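Local coordinates for family 88 glycosyl hydrolase (Bacteroides thetaiotaomicron, PDB 5NOA), which belongs to glycoside hydrolase family 88 and probably removes unsaturated uronic acid sugars from the breakdown products of complex plant polysaccharides, at residues E89-K94 and I137-E142; C120-A125 and M169-N174. All coordinates share one frame; numbering follows the deposited sequence.

In the fold
Interactions 1 and 2 lie side by side on the same side of the chain's centre, their own centres about 11 Å apart, and meet at helix 120-130. That helix packs against 169-174 in interaction 2 and also touches both segments of interaction 1. Tyr124 OH lies 2.7 Å from Lys91 O, a probable hydrogen bond that fastens the loop 89-94 to the helix, while Cys120 SG sits 3.6 Å from Gly92 CA. Phe121 packs its ring on helix 135-149, with CG 3.6 Å from Ala140 CB. Interaction 2 is nearer the middle, about 14 Å between the centre of the contact and that of the chain, against about 20 Å for interaction 1.

Interaction 1. Residues E89-K94 and I137-E142; sequences EWKGAK and IARARE
The guanidinium of Arg139 meets loop 89-94 at its edge: Ala93 O lies 2.9 Å from NH2, 17° out of the guanidinium plane, in a fairly straight hydrogen bond. Water 3 lies in that plane at the edge, accepting from Arg139 NE and Gly92 N and donating to Ala93 O. NH2 also bonds Ser95 O, while NH1 forms salt bridges with Asp96 and, at 3.0 Å, with Glu142 OE1 one helical turn on, which it meets from above the carboxylate plane. With CG anti to the backbone N (chi1 180°) and the chain bent at chi2 (66°), Arg139 crosses Lys91 at about a right angle, the two CG atoms 3.8 Å apart. The contact ties the loop after helix 75-87 to helix 135-149 of what is, in this family, an (α/α)6 barrel. An alanine here would remove the whole guanidinium and is likely to leave Ala93 O and Ser95 O without their shared donor and Asp96 and Glu142 without their common countercharge. Nearer the backbone, Trp90 O comes within 3.5 Å of Arg139 CB, and two waters link this oxygen to Arg139 N and Ala140 N.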
loop_
_atom_site.group_PDB
_atom_site.type_symbol
_atom_site.label_atom_id
_atom_site.label_comp_id
_atom_site.label_asym_id
_atom_site.label_seq_id
_atom_site.Cartn_x
_atom_site.Cartn_y
_atom_site.Cartn_z
ATOM N N GLU A 89 9.230 0.848 -20.173
ATOM C CA GLU A 89 10.524 1.436 -20.424
ATOM C C GLU A 89 11.203 1.943 -19.138
ATOM O O GLU A 89 11.959 2.890 -19.167
ATOM C CB GLU A 89 10.432 2.582 -21.457
ATOM C CG GLU A 89 9.753 2.249 -22.773
ATOM C CD GLU A 89 9.727 3.430 -23.750
ATOM O OE1 GLU A 89 8.658 3.709 -24.317
ATOM O OE2 GLU A 89 10.778 4.084 -23.975
ATOM N N TRP A 90 10.891 1.302 -18.011
ATOM C CA TRP A 90 11.514 1.703 -16.757
ATOM C C TRP A 90 11.191 3.167 -16.390
ATOM O O TRP A 90 11.994 3.849 -15.762
ATOM C CB TRP A 90 13.037 1.407 -16.725
ATOM C CG TRP A 90 13.301 -0.025 -17.063
ATOM C CD1 TRP A 90 13.477 -0.562 -18.304
ATOM C CD2 TRP A 90 13.392 -1.113 -16.150
ATOM N NE1 TRP A 90 13.661 -1.911 -18.218
ATOM C CE2 TRP A 90 13.639 -2.282 -16.899
ATOM C CE3 TRP A 90 13.321 -1.216 -14.752
ATOM C CZ2 TRP A 90 13.800 -3.543 -16.301
ATOM C CZ3 TRP A 90 13.493 -2.458 -14.182
ATOM C CH2 TRP A 90 13.722 -3.601 -14.943
ATOM N N LYS A 91 10.002 3.622 -16.808
ATOM C CA LYS A 91 9.521 4.980 -16.548
ATOM C C LYS A 91 8.125 4.936 -15.974
ATOM O O LYS A 91 7.406 3.927 -16.123
ATOM C CB LYS A 91 9.497 5.812 -17.844
ATOM C CG LYS A 91 10.844 6.057 -18.478
ATOM C CD LYS A 91 10.718 6.831 -19.783
ATOM C CE LYS A 91 12.085 7.064 -20.362
ATOM N NZ LYS A 91 11.960 7.861 -21.592
ATOM N N GLY A 92 7.738 6.026 -15.330
ATOM C CA GLY A 92 6.342 6.319 -15.023
ATOM C C GLY A 92 5.781 7.138 -16.166
ATOM O O GLY A 92 5.871 6.757 -17.326
ATOM N N ALA A 93 5.202 8.293 -15.854
ATOM C CA ALA A 93 4.770 9.214 -16.920
ATOM C C ALA A 93 5.989 9.636 -17.748
ATOM O O ALA A 93 7.068 9.790 -17.216
ATOM C CB ALA A 93 4.072 10.381 -16.272
ATOM N N LYS A 94 5.823 9.804 -19.059
ATOM C CA LYS A 94 6.960 9.874 -19.978
ATOM C C LYS A 94 7.479 11.250 -20.342
ATOM O O LYS A 94 8.510 11.340 -21.005
ATOM C CB LYS A 94 6.640 9.066 -21.248
ATOM C CG LYS A 94 6.330 7.604 -21.004
ATOM C CD LYS A 94 5.876 6.924 -22.279
ATOM C CE LYS A 94 5.481 5.425 -22.152
ATOM N NZ LYS A 94 6.588 4.645 -21.710
ATOM N N ILE A 137 16.844 2.393 -12.842
ATOM C CA ILE A 137 16.484 3.437 -11.903
ATOM C C ILE A 137 16.813 4.846 -12.408
ATOM O O ILE A 137 16.663 5.826 -11.690
ATOM C CB ILE A 137 17.085 3.212 -10.509
ATOM C CG1 ILE A 137 18.598 3.193 -10.545
ATOM C CG2 ILE A 137 16.499 1.953 -9.900
ATOM C CD1 ILE A 137 19.213 3.224 -9.175
ATOM N N ALA A 138 17.228 4.963 -13.665
ATOM C CA ALA A 138 17.599 6.280 -14.209
ATOM C C ALA A 138 16.439 7.264 -14.129
ATOM O O ALA A 138 16.608 8.402 -13.683
ATOM C CB ALA A 138 18.125 6.110 -15.624
ATOM N N ARG A 139 15.286 6.832 -14.620
ATOM C CA ARG A 139 14.134 7.708 -14.603
ATOM C C ARG A 139 13.703 7.986 -13.163
ATOM O O ARG A 139 13.366 9.122 -12.827
ATOM C CB ARG A 139 12.984 7.176 -15.429
ATOM C CG ARG A 139 11.768 8.092 -15.415
ATOM C CD ARG A 139 12.014 9.388 -16.090
ATOM N NE ARG A 139 10.757 10.031 -16.382
ATOM C CZ ARG A 139 10.600 11.113 -17.135
ATOM N NH1 ARG A 139 11.638 11.782 -17.606
ATOM N NH2 ARG A 139 9.392 11.560 -17.428
ATOM N N ALA A 140 13.662 6.948 -12.309
ATOM C CA ALA A 140 13.260 7.157 -10.925
ATOM C C ALA A 140 14.107 8.248 -10.273
ATOM O O ALA A 140 13.612 9.151 -9.611
ATOM C CB ALA A 140 13.379 5.877 -10.151
ATOM N N ARG A 141 15.426 8.139 -10.473
ATOM C CA ARG A 141 16.322 9.116 -9.880
ATOM C C ARG A 141 16.146 10.512 -10.496
ATOM O O ARG A 141 16.136 11.506 -9.784
ATOM C CB ARG A 141 17.787 8.687 -10.040
ATOM C CG ARG A 141 18.229 7.543 -9.125
ATOM C CD ARG A 141 19.731 7.289 -9.201
ATOM N NE ARG A 141 20.346 8.565 -8.900
ATOM C CZ ARG A 141 21.501 9.012 -9.354
ATOM N NH1 ARG A 141 22.323 8.220 -10.040
ATOM N NH2 ARG A 141 21.840 10.271 -9.129
ATOM N N GLU A 142 15.999 10.587 -11.813
ATOM C CA GLU A 142 15.840 11.876 -12.486
ATOM C C GLU A 142 14.616 12.592 -11.924
ATOM O O GLU A 142 14.664 13.754 -11.569
ATOM C CB GLU A 142 15.670 11.671 -13.997
ATOM C CG GLU A 142 15.427 12.980 -14.738
ATOM C CD GLU A 142 14.945 12.817 -16.179
ATOM O OE1 GLU A 142 14.448 11.731 -16.595
ATOM O OE2 GLU A 142 15.048 13.844 -16.907
HETATM O O HOH W 1 13.353 4.148 -13.243
HETATM O O HOH W 2 14.728 4.448 -16.270
HETATM O O HOH W 3 8.415 8.894 -15.021
#

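Interaction 2. Residues C120-A125 and M169-N174; sequences CFQTYA and MTKLYN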
loop_
_atom_site.group_PDB
_atom_site.type_symbol
_atom_site.label_atom_id
_atom_site.label_comp_id
_atom_site.label_asym_id
_atom_site.label_seq_id
_atom_site.Cartn_x
_atom_site.Cartn_y
_atom_site.Cartn_z
ATOM N N CYS A 120 5.487 2.956 -9.478
ATOM C CA CYS A 120 6.246 2.031 -10.329
ATOM C C CYS A 120 7.741 1.984 -9.965
ATOM O O CYS A 120 8.370 0.952 -10.120
ATOM C CB CYS A 120 6.037 2.392 -11.798
ATOM S SG CYS A 120 6.586 4.027 -12.292
ATOM N N PHE A 121 8.290 3.108 -9.507
ATOM C CA PHE A 121 9.686 3.158 -9.130
ATOM C C PHE A 121 10.027 2.183 -8.019
ATOM O O PHE A 121 11.190 1.773 -7.919
ATOM C CB PHE A 121 10.101 4.581 -8.702
ATOM C CG PHE A 121 9.857 5.696 -9.712
ATOM C CD1 PHE A 121 9.737 5.455 -11.067
ATOM C CD2 PHE A 121 9.835 7.029 -9.272
ATOM C CE1 PHE A 121 9.567 6.514 -11.964
ATOM C CE2 PHE A 121 9.679 8.065 -10.144
ATOM C CZ PHE A 121 9.541 7.816 -11.496
ATOM N N GLN A 122 9.048 1.832 -7.168
ATOM C CA GLN A 122 9.315 0.823 -6.138
ATOM C C GLN A 122 9.745 -0.498 -6.757
ATOM O O GLN A 122 10.687 -1.162 -6.299
ATOM C CB GLN A 122 8.100 0.582 -5.259
ATOM C CG GLN A 122 7.639 1.809 -4.496
ATOM C CD GLN A 122 6.522 1.507 -3.517
ATOM O OE1 GLN A 122 6.500 0.419 -2.907
ATOM N NE2 GLN A 122 5.618 2.460 -3.305
ATOM N N THR A 123 9.006 -0.908 -7.781
ATOM C CA THR A 123 9.313 -2.155 -8.483
ATOM C C THR A 123 10.591 -2.036 -9.297
ATOM O O THR A 123 11.409 -2.955 -9.302
ATOM C CB THR A 123 8.102 -2.609 -9.306
ATOM O OG1 THR A 123 7.037 -2.938 -8.389
ATOM C CG2 THR A 123 8.406 -3.829 -10.117
ATOM N N TYR A 124 10.797 -0.881 -9.932
ATOM C CA TYR A 124 12.029 -0.721 -10.686
ATOM C C TYR A 124 13.246 -0.836 -9.773
ATOM O O TYR A 124 14.242 -1.472 -10.146
ATOM C CB TYR A 124 12.045 0.575 -11.452
ATOM C CG TYR A 124 10.903 0.797 -12.406
ATOM C CD1 TYR A 124 10.108 -0.241 -12.883
ATOM C CD2 TYR A 124 10.572 2.074 -12.805
ATOM C CE1 TYR A 124 9.036 0.002 -13.718
ATOM C CE2 TYR A 124 9.519 2.323 -13.654
ATOM C CZ TYR A 124 8.749 1.287 -14.136
ATOM O OH TYR A 124 7.671 1.468 -14.964
ATOM N N ALA A 125 13.160 -0.238 -8.580
ATOM C CA ALA A 125 14.237 -0.322 -7.593
ATOM C C ALA A 125 14.435 -1.749 -7.118
ATOM O O ALA A 125 15.577 -2.203 -6.949
ATOM C CB ALA A 125 13.953 0.598 -6.434
ATOM N N MET A 169 11.286 6.641 -1.550
ATOM C CA MET A 169 12.333 7.428 -0.885
ATOM C C MET A 169 13.321 6.539 -0.166
ATOM O O MET A 169 14.539 6.713 -0.267
ATOM C CB MET A 169 11.723 8.446 0.071
ATOM C CG MET A 169 10.631 9.335 -0.530
ATOM S SD MET A 169 11.114 10.297 -1.966
ATOM C CE MET A 169 11.783 11.749 -1.160
ATOM N N THR A 170 12.800 5.548 0.562
ATOM C CA THR A 170 13.678 4.649 1.302
ATOM C C THR A 170 14.438 3.718 0.350
ATOM O O THR A 170 15.626 3.435 0.579
ATOM C CB THR A 170 12.902 3.870 2.367
ATOM O OG1 THR A 170 11.732 3.298 1.803
ATOM C CG2 THR A 170 12.471 4.746 3.518
ATOM N N LYS A 171 13.795 3.191 -0.695
ATOM C CA LYS A 171 14.478 2.285 -1.635
ATOM C C LYS A 171 15.579 3.037 -2.355
ATOM O O LYS A 171 16.688 2.520 -2.520
ATOM C CB LYS A 171 13.486 1.662 -2.580
ATOM C CG LYS A 171 12.587 0.640 -1.912
ATOM C CD LYS A 171 11.502 0.158 -2.873
ATOM C CE LYS A 171 10.482 -0.721 -2.203
ATOM N NZ LYS A 171 11.013 -2.065 -1.885
ATOM N N LEU A 172 15.302 4.265 -2.795
ATOM C CA LEU A 172 16.336 5.008 -3.496
ATOM C C LEU A 172 17.449 5.466 -2.574
ATOM O O LEU A 172 18.590 5.533 -3.002
ATOM C CB LEU A 172 15.752 6.166 -4.318
ATOM C CG LEU A 172 14.910 5.719 -5.543
ATOM C CD1 LEU A 172 14.321 6.976 -6.168
ATOM C CD2 LEU A 172 15.747 4.981 -6.578
ATOM N N TYR A 173 17.110 5.742 -1.316
ATOM C CA TYR A 173 18.186 5.994 -0.345
ATOM C C TYR A 173 19.131 4.814 -0.255
ATOM O O TYR A 173 20.350 4.959 -0.277
ATOM C CB TYR A 173 17.649 6.361 1.044
ATOM C CG TYR A 173 18.781 6.479 2.012
ATOM C CD1 TYR A 173 19.578 7.622 1.999
ATOM C CD2 TYR A 173 19.166 5.418 2.820
ATOM C CE1 TYR A 173 20.671 7.744 2.806
ATOM C CE2 TYR A 173 20.271 5.502 3.613
ATOM C CZ TYR A 173 21.024 6.678 3.623
ATOM O OH TYR A 173 22.106 6.761 4.429
ATOM N N ASN A 174 18.578 3.624 -0.114
ATOM C CA ASN A 174 19.457 2.472 0.115
ATOM C C ASN A 174 20.356 2.181 -1.067
ATOM O O ASN A 174 21.437 1.638 -0.881
ATOM C CB ASN A 174 18.638 1.245 0.566
ATOM C CG ASN A 174 18.194 1.332 2.026
ATOM O OD1 ASN A 174 18.843 1.941 2.850
ATOM N ND2 ASN A 174 17.081 0.682 2.347
#
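Lys171 lays its aliphatic chain along one side of helix 120-130, its CD 3.8 Å from Gln122 O and its CE 4.1 Å from Gln122 CB. CG is anti to the carbonyl carbon (chi1 -71°), and the next two torsions are extended, which carries the chain across from helix 160-176 at full length. Only the last torsion bends (chi4 -73°), turning NZ to a salt bridge with Asp126, one turn beyond Gln122. The methylenes thus lie against Gln122 as part of the packing between the helices, while the ammonium is paired with Asp126 at the far end. At the root of the same side chain, Lys171 CB meets Ala125 CB at 4.0 Å. With just a methyl group on that side, the backbones come close, Ala125 CA and Lys171 CA lying 6.5 Å apart. Leu172 adds a branch beside this pair: its CD2 approaches to 4.7 Å from Ala125 CB.

Gln122 has the same first torsion as Lys171 and an extended chain (chi2 -174°), but its amide turns to the beginning of helix 160-176, where NE2 bonds Tyr163 O and Met164 O. Within helix 120-130, Cys120 O lies 3.3 Å above one face of the Tyr124 ring, one turn on and apart from this contact. Phe121 points its ring to helix 135-149, packing on Met144, and Lys171 also touches Asp242 of helix 226-242. Two helices running in the same general direction, with a third between them in sequence, are consistent with the (α/α)6 barrel of six helical hairpins expected of family 88 enzymes.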